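Exported protein (Bacteroides fragilis, PDB 4JX0) is of unknown function but binds magnesium and joins an E-set-like N-terminal domain to a domain related to the F5/F8 type C family. Local coordinates at residues 40-45 and 164-169; 65-70 and 126-131; 85-90 and 108-113; 104-109 and 140-145. All blocks are in the same frame, centred on the assembly; numbering follows the deposited sequence.

Contact 1 of 4, residues 40-45 and 164-169; sequences LGYYGN and SSYFVK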
loop_
_atom_site.group_PDB
_atom_site.type_symbol
_atom_site.label_atom_id
_atom_site.label_comp_id
_atom_site.label_asym_id
_atom_site.label_seq_id
_atom_site.Cartn_x
_atom_site.Cartn_y
_atom_site.Cartn_z
ATOM N N LEU A 40 -13.892 -9.061 19.630
ATOM C CA LEU A 40 -13.537 -8.577 18.300
ATOM C C LEU A 40 -13.468 -9.733 17.283
ATOM O O LEU A 40 -12.762 -10.724 17.506
ATOM C CB LEU A 40 -12.173 -7.840 18.361
ATOM C CG LEU A 40 -12.175 -6.336 18.185
ATOM C CD1 LEU A 40 -13.062 -5.682 19.164
ATOM C CD2 LEU A 40 -10.771 -5.791 18.377
ATOM N N GLY A 41 -14.175 -9.573 16.168
ATOM C CA GLY A 41 -14.171 -10.532 15.069
ATOM C C GLY A 41 -13.101 -10.180 14.049
ATOM O O GLY A 41 -13.129 -9.082 13.486
ATOM N N TYR A 42 -12.118 -11.075 13.835
ATOM C CA TYR A 42 -11.045 -10.840 12.866
ATOM C C TYR A 42 -10.336 -12.132 12.493
ATOM O O TYR A 42 -10.167 -13.011 13.342
ATOM C CB TYR A 42 -10.010 -9.827 13.395
ATOM C CG TYR A 42 -9.348 -10.218 14.698
ATOM C CD1 TYR A 42 -9.882 -9.821 15.914
ATOM C CD2 TYR A 42 -8.158 -10.941 14.715
ATOM C CE1 TYR A 42 -9.275 -10.168 17.120
ATOM C CE2 TYR A 42 -7.545 -11.302 15.913
ATOM C CZ TYR A 42 -8.122 -10.934 17.118
ATOM O OH TYR A 42 -7.515 -11.236 18.318
ATOM N N TYR A 43 -9.897 -12.235 11.231
ATOM C CA TYR A 43 -9.163 -13.404 10.757
ATOM C C TYR A 43 -7.679 -13.247 11.075
ATOM O O TYR A 43 -7.120 -12.160 10.926
ATOM C CB TYR A 43 -9.366 -13.602 9.253
ATOM C CG TYR A 43 -10.810 -13.839 8.884
ATOM C CD1 TYR A 43 -11.453 -15.023 9.230
ATOM C CD2 TYR A 43 -11.544 -12.874 8.203
ATOM C CE1 TYR A 43 -12.788 -15.246 8.898
ATOM C CE2 TYR A 43 -12.880 -13.088 7.857
ATOM C CZ TYR A 43 -13.501 -14.276 8.211
ATOM O OH TYR A 43 -14.819 -14.511 7.883
ATOM N N GLY A 44 -7.059 -14.331 11.515
ATOM C CA GLY A 44 -5.639 -14.346 11.825
ATOM C C GLY A 44 -5.275 -13.567 13.070
ATOM O O GLY A 44 -5.998 -13.616 14.066
ATOM N N ASN A 45 -4.136 -12.862 13.022
ATOM C CA ASN A 45 -3.617 -12.085 14.152
ATOM C C ASN A 45 -4.299 -10.720 14.277
ATOM O O ASN A 45 -4.763 -10.174 13.271
ATOM C CB ASN A 45 -2.097 -11.878 14.001
ATOM C CG ASN A 45 -1.276 -13.138 14.121
ATOM O OD1 ASN A 45 -1.686 -14.129 14.732
ATOM N ND2 ASN A 45 -0.061 -13.107 13.596
ATOM N N SER A 164 -9.937 -9.036 22.601
ATOM C CA SER A 164 -10.505 -7.760 23.058
ATOM C C SER A 164 -9.629 -6.553 22.685
ATOM O O SER A 164 -10.065 -5.419 22.896
ATOM C CB SER A 164 -10.697 -7.778 24.571
ATOM O OG SER A 164 -9.483 -8.027 25.264
ATOM N N SER A 165 -8.404 -6.782 22.154
ATOM C CA SER A 165 -7.481 -5.710 21.783
ATOM C C SER A 165 -6.934 -5.925 20.371
ATOM O O SER A 165 -6.909 -7.059 19.874
ATOM C CB SER A 165 -6.337 -5.622 22.786
ATOM O OG SER A 165 -5.685 -6.873 22.946
ATOM N N TYR A 166 -6.524 -4.822 19.724
ATOM C CA TYR A 166 -5.995 -4.828 18.358
ATOM C C TYR A 166 -4.804 -3.884 18.224
ATOM O O TYR A 166 -4.738 -2.875 18.926
ATOM C CB TYR A 166 -7.092 -4.414 17.375
ATOM C CG TYR A 166 -6.903 -4.960 15.983
ATOM C CD1 TYR A 166 -6.146 -4.278 15.045
ATOM C CD2 TYR A 166 -7.545 -6.115 15.576
ATOM C CE1 TYR A 166 -5.997 -4.759 13.750
ATOM C CE2 TYR A 166 -7.429 -6.588 14.276
ATOM C CZ TYR A 166 -6.654 -5.910 13.363
ATOM O OH TYR A 166 -6.529 -6.444 12.108
ATOM N N PHE A 167 -3.874 -4.212 17.308
ATOM C CA PHE A 167 -2.668 -3.421 17.059
ATOM C C PHE A 167 -2.637 -2.903 15.626
ATOM O O PHE A 167 -3.004 -3.622 14.700
ATOM C CB PHE A 167 -1.423 -4.262 17.345
ATOM C CG PHE A 167 -1.399 -4.743 18.774
ATOM C CD1 PHE A 167 -1.048 -3.883 19.803
ATOM C CD2 PHE A 167 -1.863 -6.009 19.104
ATOM C CE1 PHE A 167 -1.087 -4.300 21.131
ATOM C CE2 PHE A 167 -1.909 -6.427 20.435
ATOM C CZ PHE A 167 -1.519 -5.569 21.441
ATOM N N VAL A 168 -2.233 -1.641 15.450
ATOM C CA VAL A 168 -2.153 -1.002 14.138
ATOM C C VAL A 168 -0.797 -0.345 14.015
ATOM O O VAL A 168 -0.362 0.328 14.950
ATOM C CB VAL A 168 -3.302 0.020 13.928
ATOM C CG1 VAL A 168 -3.242 0.641 12.539
ATOM C CG2 VAL A 168 -4.667 -0.625 14.158
ATOM N N LYS A 169 -0.100 -0.596 12.890
ATOM C CA LYS A 169 1.185 0.035 12.580
ATOM C C LYS A 169 1.019 0.829 11.314
ATOM O O LYS A 169 0.566 0.293 10.294
ATOM C CB LYS A 169 2.355 -0.954 12.418
ATOM C CG LYS A 169 3.657 -0.237 12.002
ATOM C CD LYS A 169 4.874 -1.122 12.040
ATOM C CE LYS A 169 6.132 -0.367 11.693
ATOM N NZ LYS A 169 7.315 -1.268 11.683
#

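Contact 2 of 4, residues 65-70 and 126-131; sequences NELSFK and VKLTLK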
loop_
_atom_site.group_PDB
_atom_site.type_symbol
_atom_site.label_atom_id
_atom_site.label_comp_id
_atom_site.label_asym_id
_atom_site.label_seq_id
_atom_site.Cartn_x
_atom_site.Cartn_y
_atom_site.Cartn_z
ATOM N N ASN A 65 -8.866 5.921 5.053
ATOM C CA ASN A 65 -8.457 6.495 6.332
ATOM C C ASN A 65 -9.358 5.997 7.487
ATOM O O ASN A 65 -9.193 6.451 8.616
ATOM C CB ASN A 65 -8.490 8.025 6.258
ATOM C CG ASN A 65 -9.871 8.600 6.044
ATOM O OD1 ASN A 65 -10.697 8.025 5.323
ATOM N ND2 ASN A 65 -10.145 9.762 6.621
ATOM N N GLU A 66 -10.300 5.074 7.195
ATOM C CA GLU A 66 -11.232 4.486 8.152
ATOM C C GLU A 66 -10.958 2.994 8.309
ATOM O O GLU A 66 -10.748 2.310 7.310
ATOM C CB GLU A 66 -12.671 4.695 7.669
ATOM C CG GLU A 66 -13.090 6.152 7.606
ATOM C CD GLU A 66 -14.458 6.377 6.997
ATOM O OE1 GLU A 66 -14.610 6.130 5.778
ATOM O OE2 GLU A 66 -15.372 6.825 7.728
ATOM N N LEU A 67 -10.979 2.489 9.559
ATOM C CA LEU A 67 -10.777 1.078 9.877
ATOM C C LEU A 67 -12.023 0.577 10.559
ATOM O O LEU A 67 -12.334 1.045 11.651
ATOM C CB LEU A 67 -9.560 0.908 10.781
ATOM C CG LEU A 67 -8.239 0.697 10.075
ATOM C CD1 LEU A 67 -7.091 1.113 10.969
ATOM C CD2 LEU A 67 -8.083 -0.767 9.647
ATOM N N SER A 68 -12.767 -0.328 9.908
ATOM C CA SER A 68 -13.999 -0.882 10.466
ATOM C C SER A 68 -13.700 -2.234 11.121
ATOM O O SER A 68 -13.131 -3.108 10.474
ATOM C CB SER A 68 -15.053 -1.023 9.376
ATOM O OG SER A 68 -16.328 -1.272 9.943
ATOM N N PHE A 69 -14.042 -2.382 12.420
ATOM C CA PHE A 69 -13.819 -3.601 13.198
ATOM C C PHE A 69 -15.133 -4.272 13.533
ATOM O O PHE A 69 -16.034 -3.602 14.026
ATOM C CB PHE A 69 -13.090 -3.267 14.503
ATOM C CG PHE A 69 -11.714 -2.695 14.308
ATOM C CD1 PHE A 69 -10.614 -3.529 14.155
ATOM C CD2 PHE A 69 -11.517 -1.326 14.262
ATOM C CE1 PHE A 69 -9.346 -3.002 13.962
ATOM C CE2 PHE A 69 -10.239 -0.801 14.085
ATOM C CZ PHE A 69 -9.165 -1.642 13.922
ATOM N N LYS A 70 -15.230 -5.592 13.319
ATOM C CA LYS A 70 -16.434 -6.366 13.636
ATOM C C LYS A 70 -16.453 -6.698 15.127
ATOM O O LYS A 70 -15.421 -7.107 15.665
ATOM C CB LYS A 70 -16.455 -7.656 12.804
ATOM C CG LYS A 70 -17.790 -8.379 12.807
ATOM C CD LYS A 70 -17.920 -9.368 11.636
ATOM C CE LYS A 70 -17.163 -10.654 11.859
ATOM N NZ LYS A 70 -17.250 -11.558 10.682
ATOM N N VAL A 126 -17.480 -1.059 14.805
ATOM C CA VAL A 126 -16.939 0.113 15.485
ATOM C C VAL A 126 -15.855 0.658 14.554
ATOM O O VAL A 126 -15.125 -0.130 13.953
ATOM C CB VAL A 126 -16.450 -0.182 16.918
ATOM C CG1 VAL A 126 -17.627 -0.505 17.825
ATOM C CG2 VAL A 126 -15.435 -1.312 16.947
ATOM N N LYS A 127 -15.816 1.978 14.349
ATOM C CA LYS A 127 -14.918 2.609 13.378
ATOM C C LYS A 127 -13.801 3.414 14.035
ATOM O O LYS A 127 -14.029 4.084 15.037
ATOM C CB LYS A 127 -15.737 3.543 12.463
ATOM C CG LYS A 127 -15.333 3.496 11.001
ATOM C CD LYS A 127 -15.980 4.617 10.179
ATOM C CE LYS A 127 -17.465 4.440 9.938
ATOM N NZ LYS A 127 -18.056 5.610 9.239
ATOM N N LEU A 128 -12.605 3.366 13.429
ATOM C CA LEU A 128 -11.433 4.147 13.813
ATOM C C LEU A 128 -11.058 4.940 12.599
ATOM O O LEU A 128 -10.723 4.342 11.580
ATOM C CB LEU A 128 -10.280 3.243 14.269
ATOM C CG LEU A 128 -8.880 3.876 14.375
ATOM C CD1 LEU A 128 -8.888 5.185 15.170
ATOM C CD2 LEU A 128 -7.908 2.910 14.990
ATOM N N THR A 129 -11.151 6.265 12.680
ATOM C CA THR A 129 -10.830 7.139 11.560
ATOM C C THR A 129 -9.558 7.925 11.878
ATOM O O THR A 129 -9.470 8.552 12.937
ATOM C CB THR A 129 -12.020 8.049 11.252
ATOM O OG1 THR A 129 -13.191 7.238 11.103
ATOM C CG2 THR A 129 -11.802 8.897 10.003
ATOM N N LEU A 130 -8.584 7.885 10.947
ATOM C CA LEU A 130 -7.301 8.587 11.056
ATOM C C LEU A 130 -7.418 9.937 10.352
ATOM O O LEU A 130 -7.665 9.964 9.149
ATOM C CB LEU A 130 -6.171 7.746 10.430
ATOM C CG LEU A 130 -5.601 6.628 11.300
ATOM C CD1 LEU A 130 -6.683 5.698 11.800
ATOM C CD2 LEU A 130 -4.573 5.840 10.534
ATOM N N LYS A 131 -7.260 11.049 11.080
ATOM C CA LYS A 131 -7.394 12.388 10.497
ATOM C C LYS A 131 -6.103 13.213 10.618
ATOM O O LYS A 131 -5.270 12.937 11.477
ATOM C CB LYS A 131 -8.562 13.148 11.166
ATOM C CG LYS A 131 -8.446 13.344 12.682
ATOM C CD LYS A 131 -9.433 14.387 13.188
ATOM C CE LYS A 131 -9.223 14.715 14.643
ATOM N NZ LYS A 131 -10.178 15.749 15.113
#

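Contact 3 of 4, residues 85-90 and 108-113; sequences LMKEDK and ENCTFE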
loop_
_atom_site.group_PDB
_atom_site.type_symbol
_atom_site.label_atom_id
_atom_site.label_comp_id
_atom_site.label_asym_id
_atom_site.label_seq_id
_atom_site.Cartn_x
_atom_site.Cartn_y
_atom_site.Cartn_z
ATOM N N LEU A 85 -14.369 1.473 20.741
ATOM C CA LEU A 85 -12.933 1.239 20.905
ATOM C C LEU A 85 -12.291 2.419 21.605
ATOM O O LEU A 85 -12.798 3.538 21.540
ATOM C CB LEU A 85 -12.248 1.039 19.553
ATOM C CG LEU A 85 -12.497 -0.278 18.867
ATOM C CD1 LEU A 85 -12.169 -0.172 17.407
ATOM C CD2 LEU A 85 -11.700 -1.406 19.513
HETATM N N MSE A 86 -11.158 2.187 22.242
HETATM C CA MSE A 86 -10.416 3.270 22.872
HETATM C C MSE A 86 -8.940 3.019 22.703
HETATM O O MSE A 86 -8.522 1.875 22.567
HETATM C CB MSE A 86 -10.803 3.445 24.347
HETATM C CG MSE A 86 -10.302 2.360 25.273
HETATM SE SE MSE A 86 -10.468 2.960 27.090
HETATM C CE MSE A 86 -8.821 4.068 27.212
ATOM N N LYS A 87 -8.159 4.093 22.698
ATOM C CA LYS A 87 -6.720 4.017 22.525
ATOM C C LYS A 87 -6.078 3.743 23.864
ATOM O O LYS A 87 -6.063 4.619 24.723
ATOM C CB LYS A 87 -6.196 5.325 21.908
ATOM C CG LYS A 87 -4.715 5.331 21.576
ATOM C CD LYS A 87 -4.368 6.593 20.803
ATOM C CE LYS A 87 -2.905 6.948 20.852
ATOM N NZ LYS A 87 -2.044 5.926 20.207
ATOM N N GLU A 88 -5.588 2.513 24.061
ATOM C CA GLU A 88 -4.893 2.126 25.282
ATOM C C GLU A 88 -3.441 1.869 24.899
ATOM O O GLU A 88 -3.093 0.775 24.456
ATOM C CB GLU A 88 -5.567 0.911 25.948
ATOM C CG GLU A 88 -5.008 0.570 27.325
ATOM C CD GLU A 88 -5.176 1.651 28.376
ATOM O OE1 GLU A 88 -6.298 1.791 28.914
ATOM O OE2 GLU A 88 -4.188 2.369 28.650
ATOM N N ASP A 89 -2.601 2.910 25.045
ATOM C CA ASP A 89 -1.179 2.868 24.685
ATOM C C ASP A 89 -0.351 1.898 25.551
ATOM O O ASP A 89 0.688 1.428 25.086
ATOM C CB ASP A 89 -0.564 4.279 24.779
ATOM C CG ASP A 89 -1.129 5.271 23.774
ATOM O OD1 ASP A 89 -1.304 4.889 22.593
ATOM O OD2 ASP A 89 -1.361 6.440 24.158
ATOM N N LYS A 90 -0.811 1.584 26.783
ATOM C CA LYS A 90 -0.121 0.658 27.692
ATOM C C LYS A 90 0.097 -0.737 27.057
ATOM O O LYS A 90 1.092 -1.391 27.371
ATOM C CB LYS A 90 -0.910 0.501 29.009
ATOM C CG LYS A 90 -0.965 1.768 29.873
ATOM C CD LYS A 90 -1.923 1.625 31.066
ATOM C CE LYS A 90 -2.198 2.948 31.751
ATOM N NZ LYS A 90 -3.145 2.814 32.892
ATOM N N GLU A 108 -4.820 12.548 19.296
ATOM C CA GLU A 108 -5.592 13.614 18.643
ATOM C C GLU A 108 -5.916 13.284 17.168
ATOM O O GLU A 108 -6.966 13.700 16.672
ATOM C CB GLU A 108 -4.880 14.987 18.737
ATOM C CG GLU A 108 -3.472 15.069 18.161
ATOM C CD GLU A 108 -2.346 14.982 19.176
ATOM O OE1 GLU A 108 -2.396 14.084 20.049
ATOM O OE2 GLU A 108 -1.393 15.789 19.073
ATOM N N ASN A 109 -5.062 12.492 16.496
ATOM C CA ASN A 109 -5.278 12.086 15.107
ATOM C C ASN A 109 -6.243 10.857 14.974
ATOM O O ASN A 109 -6.509 10.455 13.852
ATOM C CB ASN A 109 -3.923 11.808 14.432
ATOM C CG ASN A 109 -3.088 13.059 14.280
ATOM O OD1 ASN A 109 -2.372 13.468 15.186
ATOM N ND2 ASN A 109 -3.245 13.760 13.175
ATOM N N CYS A 110 -6.785 10.292 16.085
ATOM C CA CYS A 110 -7.758 9.182 16.076
ATOM C C CYS A 110 -9.162 9.713 16.340
ATOM O O CYS A 110 -9.338 10.564 17.211
ATOM C CB CYS A 110 -7.410 8.119 17.117
ATOM S SG CYS A 110 -5.777 7.375 16.910
ATOM N N THR A 111 -10.166 9.150 15.665
ATOM C CA THR A 111 -11.573 9.464 15.909
ATOM C C THR A 111 -12.318 8.128 15.961
ATOM O O THR A 111 -12.370 7.413 14.958
ATOM C CB THR A 111 -12.112 10.448 14.874
ATOM O OG1 THR A 111 -11.305 11.627 14.906
ATOM C CG2 THR A 111 -13.567 10.813 15.129
ATOM N N PHE A 112 -12.844 7.777 17.146
ATOM C CA PHE A 112 -13.539 6.517 17.380
ATOM C C PHE A 112 -15.053 6.679 17.307
ATOM O O PHE A 112 -15.624 7.457 18.068
ATOM C CB PHE A 112 -13.154 5.939 18.741
ATOM C CG PHE A 112 -11.707 5.535 18.814
ATOM C CD1 PHE A 112 -11.283 4.329 18.286
ATOM C CD2 PHE A 112 -10.768 6.355 19.425
ATOM C CE1 PHE A 112 -9.954 3.935 18.391
ATOM C CE2 PHE A 112 -9.437 5.962 19.524
ATOM C CZ PHE A 112 -9.036 4.760 18.997
ATOM N N GLU A 113 -15.695 5.922 16.404
ATOM C CA GLU A 113 -17.144 5.886 16.212
ATOM C C GLU A 113 -17.655 4.596 16.848
ATOM O O GLU A 113 -17.140 3.521 16.544
ATOM C CB GLU A 113 -17.472 5.938 14.713
ATOM C CG GLU A 113 -18.908 6.292 14.368
ATOM C CD GLU A 113 -19.242 6.015 12.913
ATOM O OE1 GLU A 113 -18.745 6.760 12.036
ATOM O OE2 GLU A 113 -19.953 5.020 12.643
#

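Contact 4 of 4, residues 104-109 and 140-145; sequences LFPSEN and SGYVMA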
loop_
_atom_site.group_PDB
_atom_site.type_symbol
_atom_site.label_atom_id
_atom_site.label_comp_id
_atom_site.label_asym_id
_atom_site.label_seq_id
_atom_site.Cartn_x
_atom_site.Cartn_y
_atom_site.Cartn_z
ATOM N N LEU A 104 4.481 6.541 19.273
ATOM C CA LEU A 104 3.051 6.259 19.330
ATOM C C LEU A 104 2.316 7.169 18.378
ATOM O O LEU A 104 2.678 8.343 18.257
ATOM C CB LEU A 104 2.489 6.437 20.750
ATOM C CG LEU A 104 2.945 5.415 21.782
ATOM C CD1 LEU A 104 2.667 5.911 23.180
ATOM C CD2 LEU A 104 2.284 4.067 21.554
ATOM N N PHE A 105 1.288 6.635 17.695
ATOM C CA PHE A 105 0.462 7.438 16.797
ATOM C C PHE A 105 -0.321 8.427 17.665
ATOM O O PHE A 105 -0.978 7.976 18.601
ATOM C CB PHE A 105 -0.483 6.545 15.990
ATOM C CG PHE A 105 -1.320 7.290 14.988
ATOM C CD1 PHE A 105 -0.810 7.614 13.738
ATOM C CD2 PHE A 105 -2.620 7.669 15.293
ATOM C CE1 PHE A 105 -1.584 8.309 12.811
ATOM C CE2 PHE A 105 -3.402 8.349 14.361
ATOM C CZ PHE A 105 -2.877 8.669 13.128
ATOM N N PRO A 106 -0.212 9.760 17.459
ATOM C CA PRO A 106 -0.918 10.699 18.356
ATOM C C PRO A 106 -2.419 10.415 18.513
ATOM O O PRO A 106 -3.091 10.102 17.538
ATOM C CB PRO A 106 -0.681 12.070 17.705
ATOM C CG PRO A 106 -0.025 11.804 16.406
ATOM C CD PRO A 106 0.590 10.474 16.446
ATOM N N SER A 107 -2.927 10.523 19.751
ATOM C CA SER A 107 -4.340 10.286 20.091
ATOM C C SER A 107 -5.263 11.289 19.418
ATOM O O SER A 107 -6.370 10.930 19.033
ATOM C CB SER A 107 -4.547 10.365 21.602
ATOM O OG SER A 107 -3.645 9.530 22.311
ATOM N N GLU A 108 -4.820 12.548 19.296
ATOM C CA GLU A 108 -5.592 13.614 18.643
ATOM C C GLU A 108 -5.916 13.284 17.168
ATOM O O GLU A 108 -6.966 13.700 16.672
ATOM C CB GLU A 108 -4.880 14.987 18.737
ATOM C CG GLU A 108 -3.472 15.069 18.161
ATOM C CD GLU A 108 -2.346 14.982 19.176
ATOM O OE1 GLU A 108 -2.396 14.084 20.049
ATOM O OE2 GLU A 108 -1.393 15.789 19.073
ATOM N N ASN A 109 -5.062 12.492 16.496
ATOM C CA ASN A 109 -5.278 12.086 15.107
ATOM C C ASN A 109 -6.243 10.857 14.974
ATOM O O ASN A 109 -6.509 10.455 13.852
ATOM C CB ASN A 109 -3.923 11.808 14.432
ATOM C CG ASN A 109 -3.088 13.059 14.280
ATOM O OD1 ASN A 109 -2.372 13.468 15.186
ATOM N ND2 ASN A 109 -3.245 13.760 13.175
ATOM N N SER A 140 10.274 5.989 10.691
ATOM C CA SER A 140 10.189 4.746 11.479
ATOM C C SER A 140 8.740 4.217 11.542
ATOM O O SER A 140 8.524 3.032 11.813
ATOM C CB SER A 140 10.706 4.962 12.902
ATOM O OG SER A 140 11.698 5.974 12.966
ATOM N N GLY A 141 7.781 5.113 11.319
ATOM C CA GLY A 141 6.367 4.811 11.324
ATOM C C GLY A 141 5.788 5.198 12.658
ATOM O O GLY A 141 6.437 5.873 13.461
ATOM N N TYR A 142 4.550 4.790 12.880
ATOM C CA TYR A 142 3.831 5.004 14.126
ATOM C C TYR A 142 3.163 3.710 14.492
ATOM O O TYR A 142 2.907 2.884 13.617
ATOM C CB TYR A 142 2.806 6.143 13.997
ATOM C CG TYR A 142 3.418 7.474 13.627
ATOM C CD1 TYR A 142 3.704 7.785 12.307
ATOM C CD2 TYR A 142 3.692 8.432 14.596
ATOM C CE1 TYR A 142 4.281 9.000 11.959
ATOM C CE2 TYR A 142 4.256 9.659 14.260
ATOM C CZ TYR A 142 4.550 9.940 12.937
ATOM O OH TYR A 142 5.114 11.133 12.557
ATOM N N VAL A 143 2.875 3.528 15.771
ATOM C CA VAL A 143 2.244 2.308 16.255
ATOM C C VAL A 143 1.173 2.660 17.260
ATOM O O VAL A 143 1.279 3.672 17.954
ATOM C CB VAL A 143 3.303 1.343 16.847
ATOM C CG1 VAL A 143 3.891 1.866 18.154
ATOM C CG2 VAL A 143 2.728 -0.051 17.035
HETATM N N MSE A 144 0.131 1.845 17.333
HETATM C CA MSE A 144 -0.906 2.078 18.323
HETATM C C MSE A 144 -1.665 0.815 18.653
HETATM O O MSE A 144 -1.779 -0.094 17.822
HETATM C CB MSE A 144 -1.886 3.155 17.875
HETATM C CG MSE A 144 -2.627 2.837 16.596
HETATM SE SE MSE A 144 -4.016 4.148 16.293
HETATM C CE MSE A 144 -5.268 3.523 17.500
ATOM N N ALA A 145 -2.199 0.786 19.881
ATOM C CA ALA A 145 -3.000 -0.312 20.399
ATOM C C ALA A 145 -4.353 0.227 20.808
ATOM O O ALA A 145 -4.444 1.347 21.321
ATOM C CB ALA A 145 -2.298 -0.961 21.579
#

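Contact 1 of 4, residues 40-45 and 164-169
Tyr42 holds CG between its backbone N and carbonyl carbon (chi1 58°), whereas Tyr166 carries CG anti to its own N (chi1 -154°), and these settings start the two rings toward each other. The result is a T-shaped pair. The CE2 edge of Tyr166 points at one face of Tyr42, the ring planes standing at 88° to each other and the centroids of the Tyr42 and Tyr166 rings lying 5.6 Å apart. At the nearest approach, CE2 of Tyr166 is 4.1 Å from CG of Tyr42. The side chains run past one another in opposing senses; the hydroxyl of Tyr166 is hydrogen-bonded to Thr48 OG1. Leu40 extends the apolar patch: its side chain crosses that of Tyr166 at about a right angle, and CD2 of Leu40 lies 4.1 Å from CB of Tyr166. Each ring has a further partner: Phe69 meets Tyr166 edge-to-face and Arg163 forms a cation-pi pair with Tyr42. Strands 36-41 and 165-174 are not neighbours in the sheet order. The T-shaped tyrosine pair links strand 36-41 and the loop that follows it to strand 165-174, consistent with an all-beta, E-set-like N-terminal domain.

Contact 2 of 4, residues 65-70 and 126-131
Leu67 and Leu128 form the central hydrogen-bonded pair of an antiparallel ladder, each giving its N-H to the other's carbonyl: Leu67 N lies 2.8 Å from Leu128 O, and Leu128 N lies 2.9 Å from Leu67 O. Phe69 and Val126 repeat this reciprocal pairing, and Leu130 N adds a bond to Asn65 O that is nearly straight (174° at the hydrogen). Glu66 faces Thr129 and Ser68 faces Lys127 in the non-hydrogen-bonded pairs between. On the face carrying Leu67 and Phe69, Leu128 CB meets the edge of the Phe69 ring near its plane, 4.0 Å from CE2 of Phe69, while CB of Phe69 rests 3.9 Å from CG2 of Val126. The other face is polar. There the extended chain of Glu66 crosses Lys127, and OE2 of Glu66 forms a weak salt bridge with NZ of Lys127 at 3.3 Å, the lysine being bent at chi3 (-72°). The same ammonium has its stronger partner in Glu113 OE1 of strand 110-117, and Leu85, Ile146 and Tyr166 back the Phe69 ring. The ladder is thus amphipathic: apolar side chains line one face, with Phe69, Val126 and Leu128 buried, and the lysine, placed between two carboxylates, probably has its positive charge stabilised.

Contact 3 of 4, residues 85-90 and 108-113
Phe112 turns one ring face onto the backbone of strand 85-87, and this face-on approach governs the contact. Leu85 O and C lie over that face, the O 3.6 Å from CG of Phe112 and the C offset toward the rim. CB of Leu85 touches the CD1 side of the ring, 3.7 Å from CD1 of Phe112. The far end is met by Lys87, whose N approaches obliquely, 3.9 Å from CZ of Phe112. Beyond the ring, the aliphatic part of Lys87 reaches the thiol of Cys110, with CD of Lys87 4.2 Å from SG of Cys110. The lysine then bends at chi4 (64°), and NZ of Lys87 forms a salt bridge with the syn lone pair of Asp89 OD1 at 2.7 Å, sharing its ammonium with the carbonyl of Phe105. Leu128 and Ile146 also pack on Phe112. The short strand axes run antiparallel at 159°, and the ring packs between strands whose CA atoms separate from 6.4 Å (Leu85 to Phe112) to 8.3 Å (Lys87 to Cys110). These are two neighbouring antiparallel strands of the mixed sheet, held here by side chains where they splay, consistent with the E-set-like domain.

Contact 4 of 4, residues 104-109 and 140-145
The loop between helix 96-99 and strand 110-117 is tied to strand 142-150 by a single backbone bridge, Leu104 with Val143. Phe105 N donates to Val143 O at 3.0 Å, the donor standing above the carbonyl plane, and CA of Leu104 makes a supporting CA-H...O contact with the same oxygen at 3.4 Å. One carbonyl therefore anchors two successive residues of the loop.

The apolar side chains that follow the bridge do most of the burying. Phe105 keeps CG anti to its backbone N (chi1 -177°). Its side chain lies beside that of Met144 (selenomethionine), the two pointing the same way. The selenium of Met144 lies 3.9 Å from CD2 of Phe105 and 4.8 Å from the ring centroid, an oblique approach 49° off the normal. Tyr142 comes to the Phe105 ring from another direction: the two side chains cross at about a right angle, CB of Tyr142 sits at the rim of the Phe105 ring near its plane, and the two CB atoms of Phe105 and Tyr142 are 3.9 Å apart. The Tyr142 ring in turn meets Leu104 O at its edge, 3.8 Å from CD2 of Tyr142, and Pro106 CD lies 4.1 Å from that same CD2.

Leu136 and Leu170 also pack on Phe105, and the hydroxyl of Tyr142 is taken up by the backbone N of Asn138. The pairing of Phe105 with Met144 is a Met-aromatic contact that joins the 104-109 loop to strand 142-150, in a domain consistent with an E-set beta fold.

Overall arrangement
All four contacts lie in the N-terminal domain and reach one ten-strand sheet. Contacts 3 and 4 are the closest, with centres about 9 Å apart; they share Glu108 and Asn109, so the loop of contact 4 runs directly into the strand carrying Phe112. Contact 2 lies about 10 Å from contact 3, centre to centre, and Thr129 N probably bonds to Thr111 O. Contact 1, about 13 Å from contact 2, meets it through Tyr166 CD1 and Phe69 CE1, 3.6 Å apart, and reaches contact 4 by a probable hydrogen bond between Val168 O and Met144 N. None belongs to the magnesium site of Ser208, Asp211, Asn213, Asn314 and Glu315, although another magnesium ion lies about 10 Å from the Val126 side chain.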